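Side-chain contacts in DUF6836 domain-containing protein (Clostridium leptum, PDB 4PW1), which is of unknown function but folds as a nine-stranded antiparallel beta sheet surrounded by alpha-helices: residues E134-F139 / S211-L216; Y175-R180 / V246-K251. All blocks are in the same frame, centred on the assembly; numbering follows the deposited sequence.

Interaction 1 (E134-F139 / S211-L216); sequences EDWEKF and SEFTSL
W136 on helix 122-141 and F213, in the segment that runs into strand 214-218, form an edge-to-face aromatic pair. The edge of the F213 ring, led by CD2, is turned toward the face of the indole at its five-membered ring, with centroids 5.2 Å apart and planes at 61°. Beside this lies a CH-pi contact: F213 CB sits 3.5 Å from the centroid of the six-membered ring of W136, only 4° off its normal, and so rests squarely on the benzo half of the indole. With CG of W136 anti to the backbone N (chi1 -175°), the indole reaches across to segment 211-216 and the two side chains slide past each other in opposite directions.

At the edge of the indole, S211 O comes to 3.2 Å from W136 CZ2, near the ring plane; NE1 is hydrogen-bonded to V208 O of helix 198-210, which helps to fix the rotation of the ring. F213 also meets the Y226 ring at a small interplanar angle. W136 and F213 thus join helix 122-141 to the connection between helix 198-210 and strand 214-218, at the margin of a nine-stranded antiparallel sheet surrounded by helices.

Interaction 2 (Y175-R180 / V246-K251); sequences YMFFMR and VGFSLK
Helix-on-sheet packing in the protein core brings F177 of helix 173-190 against F248 of strand 244-251, a strand in the interior of the antiparallel sheet. The contact is made by these two phenyl rings and is entirely apolar. F177 CZ, the far end of its ring, lies 3.6 Å from F248 CD1, which sits at the edge of the F177 ring and in its plane. The same CZ is 4.0 Å from F248 CG and 4.1 Å from F248 CB, so one ring corner touches both the root and the near flank of the F248 side chain. F177 CE1 adds a longer approach of 4.1 Å to F248 CD1. The planes are inclined at 64° with the ring centroids of F177 and F248 5.9 Å apart, and the side chains cross at about a right angle.

Their torsions differ. F177 extends from the helix with CG anti to the backbone N (chi1 177°), whereas CG of F248 lies between its backbone N and carbonyl carbon (chi1 75°), standing the ring up from the strand across the incoming phenyl. A classic beta bulge precedes F248, V246 and G247 sharing I237 of strand 233-239 as their partner.

L236 of strand 233-239 touches both rings, and L107 and F110 of strand 106-114 pack on F248. Strand 244-251 therefore lies between these two neighbours with helix 173-190 over its F248 face, while L250, further along, packs on N200 and L207 of helix 198-210.

Overall arrangement
Both interactions tie a helix to the same sheet or its approach through aromatic side chains, without a hydrogen bond between the paired segments: interaction 2 packs on a strand, interaction 1 on the connection leading into the outermost strand within this chain. Interaction 2 is buried, its centre about 5 Å from the chain centre, and wholly apolar; interaction 1 is a surface contact, its centre about 17 Å out, where a Trp with a bonded NE1 and a backbone carbonyl bring polar groups. The centres of interactions 1 and 2 are about 14 Å apart. The consecutive helices 122-141 and 173-190 connect them directly: F139 CE1 packs 3.4 Å from F178 CE2, and K138 NZ lies 3.2 Å from Y175 OH, probably as a weak hydrogen bond.

Interaction 1 (E134-F139 / S211-L216)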
ATOM      1  N   GLU B 134       5.519  14.708 -19.889  1.00 31.02           N
ATOM      2  CA  GLU B 134       5.395  15.335 -21.196  0.50 32.71           C
ATOM      3  C   GLU B 134       4.078  14.909 -21.856  1.00 29.47           C
ATOM      4  O   GLU B 134       3.364  15.729 -22.394  1.00 26.80           O
ATOM      5  CB  GLU B 134       6.613  14.983 -22.097  0.50 34.91           C
ATOM      6  CG  GLU B 134       7.908  15.724 -21.751  0.50 38.69           C
ATOM      7  CD  GLU B 134       9.182  15.080 -22.326  0.50 42.47           C
ATOM      8  OE1 GLU B 134       9.113  14.055 -23.047  0.50 40.57           O
ATOM      9  OE2 GLU B 134      10.278  15.609 -22.050  0.50 48.94           O
ATOM     10  N   ASP B 135       3.767  13.616 -21.804  1.00 27.80           N
ATOM     11  CA  ASP B 135       2.531  13.104 -22.416  1.00 26.87           C
ATOM     12  C   ASP B 135       1.318  13.765 -21.726  1.00 28.46           C
ATOM     13  O   ASP B 135       0.320  14.113 -22.390  1.00 29.28           O
ATOM     14  CB  ASP B 135       2.415  11.579 -22.265  1.00 26.65           C
ATOM     15  CG  ASP B 135       3.294  10.795 -23.243  1.00 28.21           C
ATOM     16  OD1 ASP B 135       4.018  11.379 -24.033  1.00 28.85           O
ATOM     17  OD2 ASP B 135       3.251   9.557 -23.201  1.00 33.83           O
ATOM     18  N   TRP B 136       1.411  13.908 -20.403  1.00 24.14           N
ATOM     19  CA  TRP B 136       0.339  14.460 -19.603  1.00 26.80           C
ATOM     20  C   TRP B 136       0.078  15.914 -19.971  1.00 28.13           C
ATOM     21  O   TRP B 136      -1.080  16.341 -20.066  1.00 29.01           O
ATOM     22  CB  TRP B 136       0.631  14.336 -18.099  1.00 23.75           C
ATOM     23  CG  TRP B 136      -0.511  14.781 -17.207  1.00 24.80           C
ATOM     24  CD1 TRP B 136      -1.781  14.284 -17.216  1.00 24.54           C
ATOM     25  CD2 TRP B 136      -0.488  15.763 -16.155  1.00 26.33           C
ATOM     26  NE1 TRP B 136      -2.547  14.896 -16.278  1.00 24.19           N
ATOM     27  CE2 TRP B 136      -1.788  15.819 -15.614  1.00 26.82           C
ATOM     28  CE3 TRP B 136       0.495  16.610 -15.637  1.00 29.10           C
ATOM     29  CZ2 TRP B 136      -2.131  16.671 -14.576  1.00 29.28           C
ATOM     30  CZ3 TRP B 136       0.157  17.463 -14.598  1.00 29.30           C
ATOM     31  CH2 TRP B 136      -1.149  17.492 -14.076  1.00 29.25           C
ATOM     32  N   GLU B 137       1.153  16.679 -20.119  1.00 28.34           N
ATOM     33  CA  GLU B 137       1.031  18.088 -20.470  1.00 31.44           C
ATOM     34  C   GLU B 137       0.438  18.228 -21.857  1.00 29.86           C
ATOM     35  O   GLU B 137      -0.377  19.114 -22.084  1.00 31.05           O
ATOM     36  CB  GLU B 137       2.373  18.815 -20.337  1.00 31.31           C
ATOM     37  CG  GLU B 137       2.712  19.024 -18.871  1.00 38.21           C
ATOM     38  CD  GLU B 137       4.129  19.483 -18.629  1.00 51.96           C
ATOM     39  OE1 GLU B 137       4.704  20.174 -19.497  1.00 54.81           O
ATOM     40  OE2 GLU B 137       4.674  19.134 -17.564  1.00 58.33           O
ATOM     41  N   LYS B 138       0.828  17.349 -22.773  1.00 29.88           N
ATOM     42  CA  LYS B 138       0.240  17.369 -24.106  1.00 32.48           C
ATOM     43  C   LYS B 138      -1.273  17.071 -23.995  1.00 31.78           C
ATOM     44  O   LYS B 138      -2.090  17.756 -24.589  1.00 30.44           O
ATOM     45  CB  LYS B 138       0.944  16.375 -25.030  1.00 34.00           C
ATOM     46  CG  LYS B 138       0.375  16.321 -26.445  1.00 44.92           C
ATOM     47  CD  LYS B 138       0.284  17.712 -27.092  1.00 55.90           C
ATOM     48  CE  LYS B 138      -0.029  17.645 -28.581  1.00 67.85           C
ATOM     49  NZ  LYS B 138      -1.294  16.901 -28.839  1.00 68.61           N
ATOM     50  N   PHE B 139      -1.629  16.056 -23.213  1.00 28.71           N
ATOM     51  CA  PHE B 139      -3.028  15.756 -22.975  1.00 30.14           C
ATOM     52  C   PHE B 139      -3.778  16.960 -22.402  1.00 31.12           C
ATOM     53  O   PHE B 139      -4.867  17.292 -22.895  1.00 29.26           O
ATOM     54  CB  PHE B 139      -3.192  14.523 -22.081  1.00 28.09           C
ATOM     55  CG  PHE B 139      -4.600  14.301 -21.591  1.00 26.70           C
ATOM     56  CD1 PHE B 139      -5.537  13.675 -22.395  1.00 28.43           C
ATOM     57  CD2 PHE B 139      -4.977  14.708 -20.339  1.00 26.51           C
ATOM     58  CE1 PHE B 139      -6.836  13.470 -21.958  1.00 30.84           C
ATOM     59  CE2 PHE B 139      -6.264  14.497 -19.887  1.00 28.32           C
ATOM     60  CZ  PHE B 139      -7.203  13.878 -20.700  1.00 28.36           C
ATOM     61  N   SER B 211      -7.077  16.659 -12.123  1.00 26.46           N
ATOM     62  CA  SER B 211      -6.354  16.439 -10.886  1.00 26.93           C
ATOM     63  C   SER B 211      -4.876  16.740 -11.093  1.00 29.07           C
ATOM     64  O   SER B 211      -4.330  16.625 -12.195  1.00 27.40           O
ATOM     65  CB  SER B 211      -6.526  14.991 -10.413  1.00 30.16           C
ATOM     66  OG  SER B 211      -5.647  14.716  -9.303  1.00 32.47           O
ATOM     67  N   GLU B 212      -4.226  17.056  -9.985  1.00 30.19           N
ATOM     68  CA  GLU B 212      -2.797  16.964  -9.872  1.00 31.80           C
ATOM     69  C   GLU B 212      -2.328  15.539 -10.231  1.00 26.01           C
ATOM     70  O   GLU B 212      -2.958  14.538  -9.869  1.00 25.92           O
ATOM     71  CB  GLU B 212      -2.432  17.280  -8.409  1.00 39.53           C
ATOM     72  CG  GLU B 212      -0.970  17.134  -8.047  1.00 59.41           C
ATOM     73  CD  GLU B 212      -0.681  17.462  -6.570  1.00 84.46           C
ATOM     74  OE1 GLU B 212      -1.537  17.185  -5.685  1.00 65.58           O
ATOM     75  OE2 GLU B 212       0.424  17.995  -6.295  1.00 86.12           O
ATOM     76  N   PHE B 213      -1.193  15.457 -10.911  1.00 27.27           N
ATOM     77  CA  PHE B 213      -0.567  14.181 -11.252  1.00 27.02           C
ATOM     78  C   PHE B 213       0.546  13.905 -10.212  1.00 27.64           C
ATOM     79  O   PHE B 213       1.508  14.645 -10.141  1.00 27.14           O
ATOM     80  CB  PHE B 213       0.003  14.330 -12.639  1.00 30.17           C
ATOM     81  CG  PHE B 213       0.936  13.248 -13.075  1.00 31.91           C
ATOM     82  CD1 PHE B 213       0.845  11.962 -12.606  1.00 29.21           C
ATOM     83  CD2 PHE B 213       1.906  13.542 -14.008  1.00 43.77           C
ATOM     84  CE1 PHE B 213       1.736  10.989 -13.029  1.00 33.79           C
ATOM     85  CE2 PHE B 213       2.799  12.576 -14.441  1.00 52.59           C
ATOM     86  CZ  PHE B 213       2.706  11.292 -13.959  1.00 42.17           C
ATOM     87  N   THR B 214       0.405  12.863  -9.421  1.00 22.92           N
ATOM     88  CA  THR B 214       1.502  12.459  -8.546  1.00 25.86           C
ATOM     89  C   THR B 214       1.865  11.015  -8.873  1.00 24.75           C
ATOM     90  O   THR B 214       1.150  10.342  -9.646  1.00 22.72           O
ATOM     91  CB  THR B 214       1.148  12.602  -7.069  1.00 25.55           C
ATOM     92  OG1 THR B 214       0.023  11.794  -6.789  1.00 24.50           O
ATOM     93  CG2 THR B 214       0.864  14.024  -6.710  1.00 27.60           C
ATOM     94  N   SER B 215       3.001  10.552  -8.365  1.00 23.03           N
ATOM     95  CA  SER B 215       3.440   9.220  -8.735  1.00 23.01           C
ATOM     96  C   SER B 215       4.348   8.554  -7.717  1.00 23.64           C
ATOM     97  O   SER B 215       4.949   9.201  -6.894  1.00 22.74           O
ATOM     98  CB  SER B 215       4.157   9.284 -10.078  1.00 22.08           C
ATOM     99  OG  SER B 215       5.280  10.106  -9.962  1.00 27.27           O
ATOM    100  N   LEU B 216       4.428   7.240  -7.809  1.00 23.83           N
ATOM    101  CA  LEU B 216       5.439   6.465  -7.071  1.00 25.34           C
ATOM    102  C   LEU B 216       5.798   5.253  -7.926  1.00 23.98           C
ATOM    103  O   LEU B 216       5.101   4.937  -8.910  1.00 21.56           O
ATOM    104  CB  LEU B 216       4.893   6.040  -5.700  1.00 24.96           C
ATOM    105  CG  LEU B 216       3.636   5.177  -5.664  1.00 25.40           C
ATOM    106  CD1 LEU B 216       3.879   3.743  -6.136  1.00 24.48           C
ATOM    107  CD2 LEU B 216       3.054   5.169  -4.241  1.00 33.52           C
TER

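Interaction 2 (Y175-R180 / V246-K251)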
ATOM      1  N   TYR B 175      -3.346   9.258 -24.531  1.00 23.18           N
ATOM      2  CA  TYR B 175      -4.157   9.065 -25.731  1.00 25.76           C
ATOM      3  C   TYR B 175      -4.354   7.583 -26.049  1.00 26.96           C
ATOM      4  O   TYR B 175      -5.465   7.163 -26.394  1.00 23.12           O
ATOM      5  CB  TYR B 175      -3.555   9.770 -26.945  1.00 24.81           C
ATOM      6  CG  TYR B 175      -3.516  11.272 -26.898  1.00 27.02           C
ATOM      7  CD1 TYR B 175      -4.403  12.012 -26.093  1.00 29.80           C
ATOM      8  CD2 TYR B 175      -2.641  11.979 -27.719  1.00 28.61           C
ATOM      9  CE1 TYR B 175      -4.381  13.405 -26.097  1.00 32.05           C
ATOM     10  CE2 TYR B 175      -2.609  13.373 -27.735  1.00 33.70           C
ATOM     11  CZ  TYR B 175      -3.483  14.091 -26.927  1.00 34.47           C
ATOM     12  OH  TYR B 175      -3.439  15.477 -26.913  1.00 29.49           O
HETATM   13  N   MSE B 176      -3.287   6.783 -25.937  1.00 23.11           N
HETATM   14  CA  MSE B 176      -3.376   5.379 -26.303  1.00 22.46           C
HETATM   15  C   MSE B 176      -4.288   4.649 -25.356  1.00 25.75           C
HETATM   16  O   MSE B 176      -5.125   3.803 -25.775  1.00 23.86           O
HETATM   17  CB  MSE B 176      -2.031   4.664 -26.259  1.00 23.97           C
HETATM   18  CG  MSE B 176      -1.145   5.170 -27.384  1.00 36.52           C
HETATM   19 SE   MSE B 176       0.567   4.158 -27.383  0.75 43.94          SE
HETATM   20  CE  MSE B 176       1.333   4.257 -25.540  1.00 40.28           C
ATOM     21  N   PHE B 177      -4.137   4.943 -24.070  1.00 22.75           N
ATOM     22  CA  PHE B 177      -4.956   4.259 -23.070  1.00 23.92           C
ATOM     23  C   PHE B 177      -6.435   4.656 -23.211  1.00 21.13           C
ATOM     24  O   PHE B 177      -7.305   3.810 -23.209  1.00 21.39           O
ATOM     25  CB  PHE B 177      -4.462   4.565 -21.673  1.00 24.96           C
ATOM     26  CG  PHE B 177      -5.313   3.947 -20.591  1.00 28.16           C
ATOM     27  CD1 PHE B 177      -5.291   2.581 -20.370  1.00 32.83           C
ATOM     28  CD2 PHE B 177      -6.161   4.736 -19.842  1.00 33.14           C
ATOM     29  CE1 PHE B 177      -6.100   2.016 -19.396  1.00 31.15           C
ATOM     30  CE2 PHE B 177      -6.958   4.195 -18.860  1.00 34.71           C
ATOM     31  CZ  PHE B 177      -6.917   2.827 -18.638  1.00 34.94           C
ATOM     32  N   PHE B 178      -6.730   5.937 -23.359  1.00 23.01           N
ATOM     33  CA  PHE B 178      -8.141   6.351 -23.536  1.00 23.67           C
ATOM     34  C   PHE B 178      -8.776   5.776 -24.789  1.00 22.88           C
ATOM     35  O   PHE B 178      -9.957   5.390 -24.784  1.00 22.07           O
ATOM     36  CB  PHE B 178      -8.272   7.878 -23.515  1.00 27.16           C
ATOM     37  CG  PHE B 178      -7.910   8.482 -22.194  1.00 28.10           C
ATOM     38  CD1 PHE B 178      -8.233   7.853 -21.031  1.00 36.71           C
ATOM     39  CD2 PHE B 178      -7.211   9.663 -22.125  1.00 29.96           C
ATOM     40  CE1 PHE B 178      -7.864   8.386 -19.804  1.00 37.84           C
ATOM     41  CE2 PHE B 178      -6.879  10.213 -20.898  1.00 27.32           C
ATOM     42  CZ  PHE B 178      -7.215   9.581 -19.751  1.00 29.30           C
HETATM   43  N   MSE B 179      -8.003   5.700 -25.856  1.00 22.03           N
HETATM   44  CA  MSE B 179      -8.519   5.160 -27.132  1.00 27.61           C
HETATM   45  C   MSE B 179      -8.832   3.693 -26.955  1.00 25.46           C
HETATM   46  O   MSE B 179      -9.853   3.218 -27.430  1.00 22.57           O
HETATM   47  CB  MSE B 179      -7.493   5.270 -28.256  1.00 28.21           C
HETATM   48  CG  MSE B 179      -7.447   6.671 -28.864  1.00 49.28           C
HETATM   49 SE   MSE B 179      -5.827   6.899 -29.998  0.75 59.98          SE
HETATM   50  CE  MSE B 179      -5.895   5.073 -30.788  1.00 47.68           C
ATOM     51  N   ARG B 180      -7.963   2.955 -26.258  1.00 21.90           N
ATOM     52  CA  ARG B 180      -8.270   1.538 -25.975  1.00 22.81           C
ATOM     53  C   ARG B 180      -9.534   1.378 -25.131  1.00 19.75           C
ATOM     54  O   ARG B 180     -10.410   0.530 -25.435  1.00 21.57           O
ATOM     55  CB  ARG B 180      -7.094   0.814 -25.322  1.00 23.84           C
ATOM     56  CG  ARG B 180      -5.937   0.587 -26.276  1.00 30.66           C
ATOM     57  CD  ARG B 180      -4.746   0.039 -25.511  1.00 38.49           C
ATOM     58  NE  ARG B 180      -3.609  -0.268 -26.372  1.00 42.02           N
ATOM     59  CZ  ARG B 180      -3.465  -1.375 -27.091  1.00 50.32           C
ATOM     60  NH1 ARG B 180      -4.390  -2.327 -27.104  1.00 47.47           N
ATOM     61  NH2 ARG B 180      -2.380  -1.519 -27.836  1.00 61.52           N
ATOM     62  N   VAL B 246      -0.475  -0.237 -18.525  1.00 17.26           N
ATOM     63  CA  VAL B 246      -0.837  -1.641 -18.586  1.00 15.69           C
ATOM     64  C   VAL B 246      -1.984  -1.992 -17.652  1.00 15.47           C
ATOM     65  O   VAL B 246      -2.360  -3.141 -17.531  1.00 17.44           O
ATOM     66  CB  VAL B 246       0.374  -2.563 -18.343  1.00 15.97           C
ATOM     67  CG1 VAL B 246       1.411  -2.350 -19.436  1.00 18.62           C
ATOM     68  CG2 VAL B 246       0.976  -2.297 -16.974  1.00 15.56           C
ATOM     69  N   GLY B 247      -2.532  -1.001 -16.985  1.00 17.69           N
ATOM     70  CA  GLY B 247      -3.643  -1.209 -16.086  1.00 18.56           C
ATOM     71  C   GLY B 247      -4.135   0.038 -15.421  1.00 16.30           C
ATOM     72  O   GLY B 247      -3.560   1.112 -15.591  1.00 19.57           O
ATOM     73  N   PHE B 248      -5.202  -0.109 -14.643  1.00 15.64           N
ATOM     74  CA  PHE B 248      -5.741   0.946 -13.856  1.00 16.05           C
ATOM     75  C   PHE B 248      -6.583   0.415 -12.718  1.00 15.50           C
ATOM     76  O   PHE B 248      -6.990  -0.730 -12.722  1.00 15.36           O
ATOM     77  CB  PHE B 248      -6.615   1.913 -14.684  1.00 17.70           C
ATOM     78  CG  PHE B 248      -7.970   1.350 -15.031  1.00 20.50           C
ATOM     79  CD1 PHE B 248      -8.131   0.518 -16.122  1.00 18.87           C
ATOM     80  CD2 PHE B 248      -9.091   1.653 -14.261  1.00 22.04           C
ATOM     81  CE1 PHE B 248      -9.384  -0.016 -16.430  1.00 20.27           C
ATOM     82  CE2 PHE B 248     -10.340   1.102 -14.555  1.00 19.45           C
ATOM     83  CZ  PHE B 248     -10.476   0.260 -15.649  1.00 19.69           C
ATOM     84  N   SER B 249      -6.838   1.295 -11.752  1.00 16.83           N
ATOM     85  CA  SER B 249      -7.724   1.060 -10.627  1.00 17.98           C
ATOM     86  C   SER B 249      -8.525   2.326 -10.497  1.00 19.64           C
ATOM     87  O   SER B 249      -7.941   3.416 -10.434  1.00 18.93           O
ATOM     88  CB  SER B 249      -6.936   0.870  -9.320  1.00 18.97           C
ATOM     89  OG  SER B 249      -7.816   0.914  -8.190  1.00 19.24           O
ATOM     90  N   LEU B 250      -9.840   2.198 -10.424  1.00 19.47           N
ATOM     91  CA  LEU B 250     -10.728   3.353 -10.252  1.00 18.64           C
ATOM     92  C   LEU B 250     -11.661   3.130  -9.079  1.00 17.86           C
ATOM     93  O   LEU B 250     -12.340   2.109  -9.005  1.00 19.44           O
ATOM     94  CB  LEU B 250     -11.567   3.569 -11.526  1.00 18.60           C
ATOM     95  CG  LEU B 250     -12.687   4.613 -11.402  1.00 18.97           C
ATOM     96  CD1 LEU B 250     -12.079   5.967 -11.183  1.00 18.52           C
ATOM     97  CD2 LEU B 250     -13.590   4.607 -12.635  1.00 20.18           C
ATOM     98  N   LYS B 251     -11.642   4.052  -8.128  1.00 20.08           N
ATOM     99  CA  LYS B 251     -12.523   3.984  -6.972  1.00 23.03           C
ATOM    100  C   LYS B 251     -13.373   5.255  -6.892  1.00 23.39           C
ATOM    101  O   LYS B 251     -12.842   6.337  -6.657  1.00 21.71           O
ATOM    102  CB  LYS B 251     -11.714   3.874  -5.689  1.00 21.28           C
ATOM    103  CG  LYS B 251     -12.588   3.806  -4.454  1.00 25.83           C
ATOM    104  CD  LYS B 251     -11.728   3.773  -3.192  1.00 32.13           C
ATOM    105  CE  LYS B 251     -12.601   3.659  -1.978  1.00 34.48           C
ATOM    106  NZ  LYS B 251     -11.780   3.105  -0.891  1.00 43.79           N
TER